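Local coordinates for Thiol:disulfide interchange protein DsbA (Pseudomonas aeruginosa, PDB 4ZL8) that probably forms disulfide bonds in periplasmic proteins by passing its own redox-active disulfide on to them, using a thioredoxin fold, at residues 47-58 / 176-187. The protein carries 1 engineered substitution. Numbering follows the deposited sequence. Where two conformers were deposited one is given.
Sequences IVPWSEKLPADV and LKLADYLIEKER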
ATOM      1  N   ILE A  47       1.084   9.134   7.403  1.00 12.55           N
ATOM      2  CA  ILE A  47       0.870   7.709   7.596  1.00 12.58           C
ATOM      3  C   ILE A  47       2.167   6.982   7.989  1.00 13.37           C
ATOM      4  O   ILE A  47       2.128   6.019   8.735  1.00 14.42           O
ATOM      5  CB  ILE A  47       0.186   7.051   6.356  1.00 14.48           C
ATOM      6  CG1 ILE A  47      -0.276   5.644   6.727  1.00 12.77           C
ATOM      7  CG2 ILE A  47       1.107   7.036   5.113  1.00 12.70           C
ATOM      8  CD1 ILE A  47      -1.163   5.014   5.712  1.00 14.81           C
ATOM      9  N   VAL A  48       3.319   7.445   7.526  1.00 13.94           N
ATOM     10  CA  VAL A  48       4.562   6.745   7.844  1.00 14.04           C
ATOM     11  C   VAL A  48       4.831   6.657   9.353  1.00 15.05           C
ATOM     12  O   VAL A  48       4.976   5.552   9.885  1.00 16.76           O
ATOM     13  CB  VAL A  48       5.766   7.322   7.070  1.00 17.01           C
ATOM     14  CG1 VAL A  48       7.091   6.745   7.606  1.00 16.83           C
ATOM     15  CG2 VAL A  48       5.644   7.011   5.567  1.00 16.42           C
ATOM     16  N   PRO A  49       4.903   7.786  10.065  1.00 13.82           N
ATOM     17  CA  PRO A  49       5.234   7.617  11.483  1.00 16.27           C
ATOM     18  C   PRO A  49       4.157   6.840  12.239  1.00 18.12           C
ATOM     19  O   PRO A  49       4.457   6.070  13.161  1.00 17.24           O
ATOM     20  CB  PRO A  49       5.351   9.052  12.010  1.00 17.03           C
ATOM     21  CG  PRO A  49       4.631   9.910  11.006  1.00 20.66           C
ATOM     22  CD  PRO A  49       4.701   9.196   9.684  1.00 17.64           C
ATOM     23  N   TRP A  50       2.902   7.026  11.868  1.00 15.56           N
ATOM     24  CA  TRP A  50       1.812   6.283  12.506  1.00 14.54           C
ATOM     25  C   TRP A  50       1.979   4.785  12.295  1.00 13.95           C
ATOM     26  O   TRP A  50       1.812   3.976  13.225  1.00 15.29           O
ATOM     27  CB  TRP A  50       0.479   6.773  11.917  1.00 13.59           C
ATOM     28  CG  TRP A  50      -0.761   6.002  12.339  1.00 13.26           C
ATOM     29  CD1 TRP A  50      -1.510   6.230  13.443  1.00 15.50           C
ATOM     30  CD2 TRP A  50      -1.393   4.929  11.640  1.00 12.54           C
ATOM     31  NE1 TRP A  50      -2.576   5.352  13.495  1.00 13.42           N
ATOM     32  CE2 TRP A  50      -2.521   4.537  12.398  1.00 13.66           C
ATOM     33  CE3 TRP A  50      -1.115   4.256  10.444  1.00 14.76           C
ATOM     34  CZ2 TRP A  50      -3.376   3.500  11.996  1.00 15.65           C
ATOM     35  CZ3 TRP A  50      -1.970   3.227  10.040  1.00 14.96           C
ATOM     36  CH2 TRP A  50      -3.088   2.865  10.817  1.00 15.49           C
ATOM     37  N   SER A  51       2.344   4.397  11.083  1.00 14.47           N
ATOM     38  CA  SER A  51       2.465   2.982  10.743  1.00 15.14           C
ATOM     39  C   SER A  51       3.603   2.325  11.526  1.00 18.25           C
ATOM     40  O   SER A  51       3.539   1.125  11.826  1.00 23.44           O
ATOM     41  CB  SER A  51       2.666   2.793   9.242  1.00 17.51           C
ATOM     42  OG  SER A  51       3.955   3.192   8.822  1.00 18.03           O
ATOM     43  N   GLU A  52       4.609   3.100  11.906  1.00 16.35           N
ATOM     44  CA  GLU A  52       5.770   2.553  12.592  1.00 18.57           C
ATOM     45  C   GLU A  52       5.511   2.351  14.084  1.00 21.23           C
ATOM     46  O   GLU A  52       6.287   1.669  14.771  1.00 24.24           O
ATOM     47  CB  GLU A  52       6.991   3.444  12.347  1.00 19.26           C
ATOM     48  CG  GLU A  52       7.454   3.415  10.902  1.00 21.99           C
ATOM     49  CD  GLU A  52       8.556   4.400  10.596  1.00 35.62           C
ATOM     50  OE1 GLU A  52       8.910   5.210  11.481  1.00 41.55           O
ATOM     51  OE2 GLU A  52       9.060   4.364   9.453  1.00 42.03           O
ATOM     52  N   LYS A  53       4.413   2.912  14.589  1.00 16.23           N
ATOM     53  CA  LYS A  53       4.101   2.830  16.011  1.00 19.26           C
ATOM     54  C   LYS A  53       2.924   1.926  16.347  1.00 18.01           C
ATOM     55  O   LYS A  53       2.440   1.949  17.480  1.00 19.13           O
ATOM     56  CB  LYS A  53       3.808   4.226  16.551  1.00 21.83           C
ATOM     57  CG  LYS A  53       5.004   5.152  16.471  1.00 27.80           C
ATOM     58  CD  LYS A  53       4.605   6.584  16.757  1.00 39.14           C
ATOM     59  CE  LYS A  53       5.658   7.563  16.256  1.00 48.57           C
ATOM     60  NZ  LYS A  53       5.120   8.951  16.162  1.00 55.39           N
ATOM     61  N   LEU A  54       2.477   1.121  15.395  1.00 16.20           N
ATOM     62  CA  LEU A  54       1.324   0.251  15.627  1.00 15.86           C
ATOM     63  C   LEU A  54       1.705  -0.894  16.556  1.00 15.33           C
ATOM     64  O   LEU A  54       2.866  -1.257  16.643  1.00 18.29           O
ATOM     65  CB  LEU A  54       0.775  -0.288  14.315  1.00 15.31           C
ATOM     66  CG  LEU A  54       0.178   0.794  13.398  1.00 15.19           C
ATOM     67  CD1 LEU A  54       0.038   0.289  11.959  1.00 18.46           C
ATOM     68  CD2 LEU A  54      -1.158   1.208  13.940  1.00 17.07           C
ATOM     69  N   PRO A  55       0.723  -1.438  17.279  1.00 14.37           N
ATOM     70  CA  PRO A  55       1.018  -2.498  18.247  1.00 12.98           C
ATOM     71  C   PRO A  55       1.206  -3.859  17.581  1.00 11.97           C
ATOM     72  O   PRO A  55       1.047  -4.012  16.380  1.00 12.21           O
ATOM     73  CB  PRO A  55      -0.219  -2.498  19.155  1.00 13.63           C
ATOM     74  CG  PRO A  55      -1.290  -1.982  18.312  1.00 16.46           C
ATOM     75  CD  PRO A  55      -0.673  -0.977  17.389  1.00 15.04           C
ATOM     76  N   ALA A  56       1.545  -4.835  18.404  1.00 12.23           N
ATOM     77  CA  ALA A  56       2.062  -6.112  17.930  1.00 12.16           C
ATOM     78  C   ALA A  56       1.003  -6.961  17.244  1.00 13.19           C
ATOM     79  O   ALA A  56       1.359  -7.885  16.515  1.00 13.88           O
ATOM     80  CB  ALA A  56       2.688  -6.884  19.052  1.00 15.31           C
ATOM     81  N   ASP A  57      -0.282  -6.665  17.438  1.00 10.41           N
ATOM     82  CA  ASP A  57      -1.334  -7.449  16.806  1.00 11.65           C
ATOM     83  C   ASP A  57      -1.878  -6.807  15.547  1.00  9.39           C
ATOM     84  O   ASP A  57      -2.884  -7.261  15.023  1.00 10.97           O
ATOM     85  CB  ASP A  57      -2.488  -7.746  17.782  1.00 10.15           C
ATOM     86  CG  ASP A  57      -3.188  -6.487  18.298  1.00 11.39           C
ATOM     87  OD1 ASP A  57      -2.606  -5.392  18.209  1.00 10.77           O
ATOM     88  OD2 ASP A  57      -4.310  -6.619  18.846  1.00 10.37           O
ATOM     89  N   VAL A  58      -1.212  -5.760  15.053  1.00  9.53           N
ATOM     90  CA  VAL A  58      -1.629  -5.097  13.826  1.00  9.10           C
ATOM     91  C   VAL A  58      -0.565  -5.351  12.755  1.00 11.22           C
ATOM     92  O   VAL A  58       0.621  -5.311  13.026  1.00 12.57           O
ATOM     93  CB  VAL A  58      -1.793  -3.596  14.067  1.00  9.94           C
ATOM     94  CG1 VAL A  58      -2.091  -2.866  12.771  1.00 11.61           C
ATOM     95  CG2 VAL A  58      -2.892  -3.355  15.095  1.00 11.55           C
ATOM     96  N   LEU A 176      -6.308   8.481  10.054  1.00 11.44           N
ATOM     97  CA  LEU A 176      -5.603   7.629  11.011  1.00 11.65           C
ATOM     98  C   LEU A 176      -6.418   7.425  12.278  1.00 12.87           C
ATOM     99  O   LEU A 176      -6.395   6.333  12.858  1.00 11.93           O
ATOM    100  CB  LEU A 176      -4.283   8.274  11.409  1.00 18.53           C
ATOM    101  CG  LEU A 176      -3.280   8.724  10.357  1.00 27.25           C
ATOM    102  CD1 LEU A 176      -2.034   9.277  11.064  1.00 26.35           C
ATOM    103  CD2 LEU A 176      -2.936   7.596   9.444  1.00 20.72           C
ATOM    104  N   LYS A 177      -7.131   8.445  12.737  1.00 11.93           N
ATOM    105  CA  LYS A 177      -8.007   8.254  13.892  1.00 11.34           C
ATOM    106  C   LYS A 177      -9.084   7.238  13.588  1.00 12.20           C
ATOM    107  O   LYS A 177      -9.441   6.420  14.442  1.00 12.48           O
ATOM    108  CB  LYS A 177      -8.661   9.568  14.311  1.00 14.20           C
ATOM    109  CG  LYS A 177      -7.732  10.584  14.868  1.00 18.02           C
ATOM    110  CD  LYS A 177      -8.507  11.840  15.295  1.00 21.49           C
ATOM    111  CE  LYS A 177      -7.578  12.904  15.814  1.00 32.77           C
ATOM    112  NZ  LYS A 177      -8.331  14.149  16.094  1.00 32.57           N
ATOM    113  N   LEU A 178      -9.641   7.285  12.385  1.00 10.38           N
ATOM    114  CA  LEU A 178     -10.652   6.325  11.986  1.00 12.43           C
ATOM    115  C   LEU A 178     -10.046   4.931  11.903  1.00 10.52           C
ATOM    116  O   LEU A 178     -10.643   3.953  12.387  1.00 10.57           O
ATOM    117  CB  LEU A 178     -11.287   6.787  10.670  1.00 11.41           C
ATOM    118  CG  LEU A 178     -12.252   5.801  10.021  1.00 11.37           C
ATOM    119  CD1 LEU A 178     -13.403   5.393  10.928  1.00 13.82           C
ATOM    120  CD2 LEU A 178     -12.793   6.414   8.738  1.00 11.60           C
ATOM    121  N   ALA A 179      -8.848   4.811  11.344  1.00 10.10           N
ATOM    122  CA  ALA A 179      -8.164   3.518  11.337  1.00 11.44           C
ATOM    123  C   ALA A 179      -8.002   2.994  12.764  1.00  9.70           C
ATOM    124  O   ALA A 179      -8.264   1.818  13.016  1.00 10.46           O
ATOM    125  CB  ALA A 179      -6.809   3.609  10.658  1.00  8.98           C
ATOM    126  N   ASP A 180      -7.557   3.849  13.672  1.00 10.09           N
ATOM    127  CA  ASP A 180      -7.369   3.432  15.055  1.00 10.81           C
ATOM    128  C   ASP A 180      -8.683   2.907  15.637  1.00 10.80           C
ATOM    129  O   ASP A 180      -8.693   1.895  16.338  1.00 10.64           O
ATOM    130  CB  ASP A 180      -6.902   4.620  15.901  1.00  9.24           C
ATOM    131  CG  ASP A 180      -5.445   4.991  15.666  1.00 13.48           C
ATOM    132  OD1 ASP A 180      -4.687   4.165  15.131  1.00 18.37           O
ATOM    133  OD2 ASP A 180      -5.069   6.128  16.054  1.00 17.17           O
ATOM    134  N   TYR A 181      -9.768   3.638  15.423  1.00 10.76           N
ATOM    135  CA  TYR A 181     -11.098   3.254  15.894  1.00 10.57           C
ATOM    136  C   TYR A 181     -11.488   1.871  15.378  1.00 11.49           C
ATOM    137  O   TYR A 181     -11.967   1.019  16.133  1.00 10.82           O
ATOM    138  CB  TYR A 181     -12.089   4.316  15.434  1.00 11.63           C
ATOM    139  CG  TYR A 181     -13.546   4.035  15.650  1.00 13.77           C
ATOM    140  CD1 TYR A 181     -14.201   4.482  16.794  1.00 15.45           C
ATOM    141  CD2 TYR A 181     -14.284   3.376  14.680  1.00 14.75           C
ATOM    142  CE1 TYR A 181     -15.553   4.266  16.961  1.00 16.94           C
ATOM    143  CE2 TYR A 181     -15.624   3.153  14.832  1.00 15.04           C
ATOM    144  CZ  TYR A 181     -16.260   3.597  15.965  1.00 18.17           C
ATOM    145  OH  TYR A 181     -17.616   3.387  16.102  1.00 23.59           O
ATOM    146  N   LEU A 182     -11.266   1.636  14.089  1.00  9.22           N
ATOM    147  CA  LEU A 182     -11.643   0.368  13.478  1.00 10.46           C
ATOM    148  C   LEU A 182     -10.741  -0.772  13.939  1.00  9.59           C
ATOM    149  O   LEU A 182     -11.183  -1.918  14.098  1.00 10.49           O
ATOM    150  CB  LEU A 182     -11.677   0.502  11.953  1.00  9.68           C
ATOM    151  CG  LEU A 182     -12.780   1.454  11.498  1.00 10.76           C
ATOM    152  CD1 LEU A 182     -12.557   1.773  10.003  1.00 12.48           C
ATOM    153  CD2 LEU A 182     -14.173   0.928  11.736  1.00 12.57           C
ATOM    154  N   ILE A 183      -9.479  -0.470  14.189  1.00  8.67           N
ATOM    155  CA  ILE A 183      -8.583  -1.445  14.795  1.00  9.30           C
ATOM    156  C   ILE A 183      -9.107  -1.857  16.172  1.00 10.20           C
ATOM    157  O   ILE A 183      -9.178  -3.060  16.478  1.00  9.92           O
ATOM    158  CB  ILE A 183      -7.137  -0.920  14.903  1.00  9.06           C
ATOM    159  CG1 ILE A 183      -6.494  -0.797  13.510  1.00 10.97           C
ATOM    160  CG2 ILE A 183      -6.301  -1.822  15.785  1.00 10.80           C
ATOM    161  CD1 ILE A 183      -5.280   0.069  13.500  1.00 11.76           C
ATOM    162  N   GLU A 184      -9.508  -0.902  17.007  1.00  9.48           N
ATOM    163  CA  GLU A 184     -10.085  -1.245  18.303  1.00  9.03           C
ATOM    164  C   GLU A 184     -11.364  -2.073  18.162  1.00  8.60           C
ATOM    165  O   GLU A 184     -11.604  -2.988  18.936  1.00 10.48           O
ATOM    166  CB  GLU A 184     -10.364   0.014  19.131  1.00 10.94           C
ATOM    167  CG  GLU A 184      -9.108   0.788  19.553  1.00 10.13           C
ATOM    168  CD  GLU A 184      -8.242   0.099  20.572  1.00 11.63           C
ATOM    169  OE1 GLU A 184      -8.622  -0.944  21.154  1.00 12.14           O
ATOM    170  OE2 GLU A 184      -7.129   0.613  20.795  1.00 12.99           O
ATOM    171  N   LYS A 185     -12.173  -1.758  17.170  1.00 10.05           N
ATOM    172  CA  LYS A 185     -13.408  -2.496  16.919  0.87 10.30           C
ATOM    173  C   LYS A 185     -13.069  -3.971  16.680  1.00 10.21           C
ATOM    174  O   LYS A 185     -13.704  -4.877  17.244  1.00 11.36           O
ATOM    175  CB  LYS A 185     -14.128  -1.881  15.717  0.87 11.02           C
ATOM    176  CG  LYS A 185     -15.442  -2.553  15.365  0.87 12.41           C
ATOM    177  CD  LYS A 185     -16.143  -1.809  14.234  0.87 15.40           C
ATOM    178  CE  LYS A 185     -17.452  -2.464  13.786  0.87 18.48           C
ATOM    179  NZ  LYS A 185     -18.558  -2.301  14.766  0.87 24.97           N
ATOM    180  N   GLU A 186     -12.060  -4.198  15.848  1.00 10.24           N
ATOM    181  CA  GLU A 186     -11.695  -5.551  15.499  1.00 10.56           C
ATOM    182  C   GLU A 186     -11.004  -6.256  16.672  1.00 10.48           C
ATOM    183  O   GLU A 186     -11.181  -7.461  16.855  1.00 12.46           O
ATOM    184  CB  GLU A 186     -10.816  -5.544  14.255  1.00 10.62           C
ATOM    185  CG  GLU A 186     -11.544  -5.142  12.991  1.00 10.22           C
ATOM    186  CD  GLU A 186     -12.684  -6.065  12.712  1.00 12.57           C
ATOM    187  OE1 GLU A 186     -13.839  -5.698  12.969  1.00 13.74           O
ATOM    188  OE2 GLU A 186     -12.410  -7.202  12.291  1.00 15.45           O
ATOM    189  N   ARG A 187     -10.230  -5.525  17.474  1.00  9.68           N
ATOM    190  CA  ARG A 187      -9.596  -6.124  18.648  1.00  9.78           C
ATOM    191  C   ARG A 187     -10.632  -6.593  19.662  1.00 12.01           C
ATOM    192  O   ARG A 187     -10.438  -7.604  20.338  1.00 11.47           O
ATOM    193  CB  ARG A 187      -8.608  -5.144  19.296  1.00  9.76           C
ATOM    194  CG  ARG A 187      -7.772  -5.762  20.393  1.00 11.28           C
ATOM    195  CD  ARG A 187      -6.721  -4.809  20.935  1.00 12.19           C
ATOM    196  NE  ARG A 187      -5.675  -4.523  19.949  1.00 11.69           N
ATOM    197  CZ  ARG A 187      -5.440  -3.343  19.377  1.00 11.82           C
ATOM    198  NH1 ARG A 187      -6.167  -2.258  19.664  1.00 12.17           N
ATOM    199  NH2 ARG A 187      -4.452  -3.235  18.513  1.00 11.46           N
TER
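On one face of the thioredoxin-fold sheet, the helix whose N-terminal end carries the redox-active CxxC motif runs beside the C-terminal helix, and Trp50 reaches across to Leu176, Ala179 and Asp180. The segment axes, 11.9 Å apart and inclined at 24°, are too distant for backbones to touch, a gap suited to a large indole. With CG anti to the backbone N (chi1 173°), the indole is carried alongside Leu176 and Asp180. Leu176 lies over one face of the indole: its CB makes a CH-pi contact 4.0 Å from the centroid of the five-membered ring, and its CD1 meets Trp50 CB at 3.6 Å. Leu54 CD2 lies over the opposite face, so two leucines sandwich the ring. The small Ala179 lets the six-membered ring come close, its CB 3.7 Å from Trp50 CZ2. At the polar edge NE1 donates to Asp180 OD1 (2.9 Å), nearly in the indole plane but bent to 145°, which, with the leucines, helps to fix the ring's rotation.

Farther along, Pro55 to Val58 form a type I turn. Here Arg187, whose planar guanidinium can serve two carboxylates, makes a side-on salt bridge to Asp57, NE to OD2 at 2.7 Å and NH2 to OD1 at 2.9 Å, nearly coplanar; NH1 pairs with Glu184. Pro55 CG packs against NH2, while beta-branched Val58 meets Ile183, CG2 to CG2, at 3.8 Å.

Trp50 and Ile183 pack on Val29 of strand 27-33, which Val58 of adjacent parallel edge strand 58-64 also touches; Ile47 and Leu54 touch Phe60, and Leu178 and Leu182 carry helix 172-188 over strand 162-165.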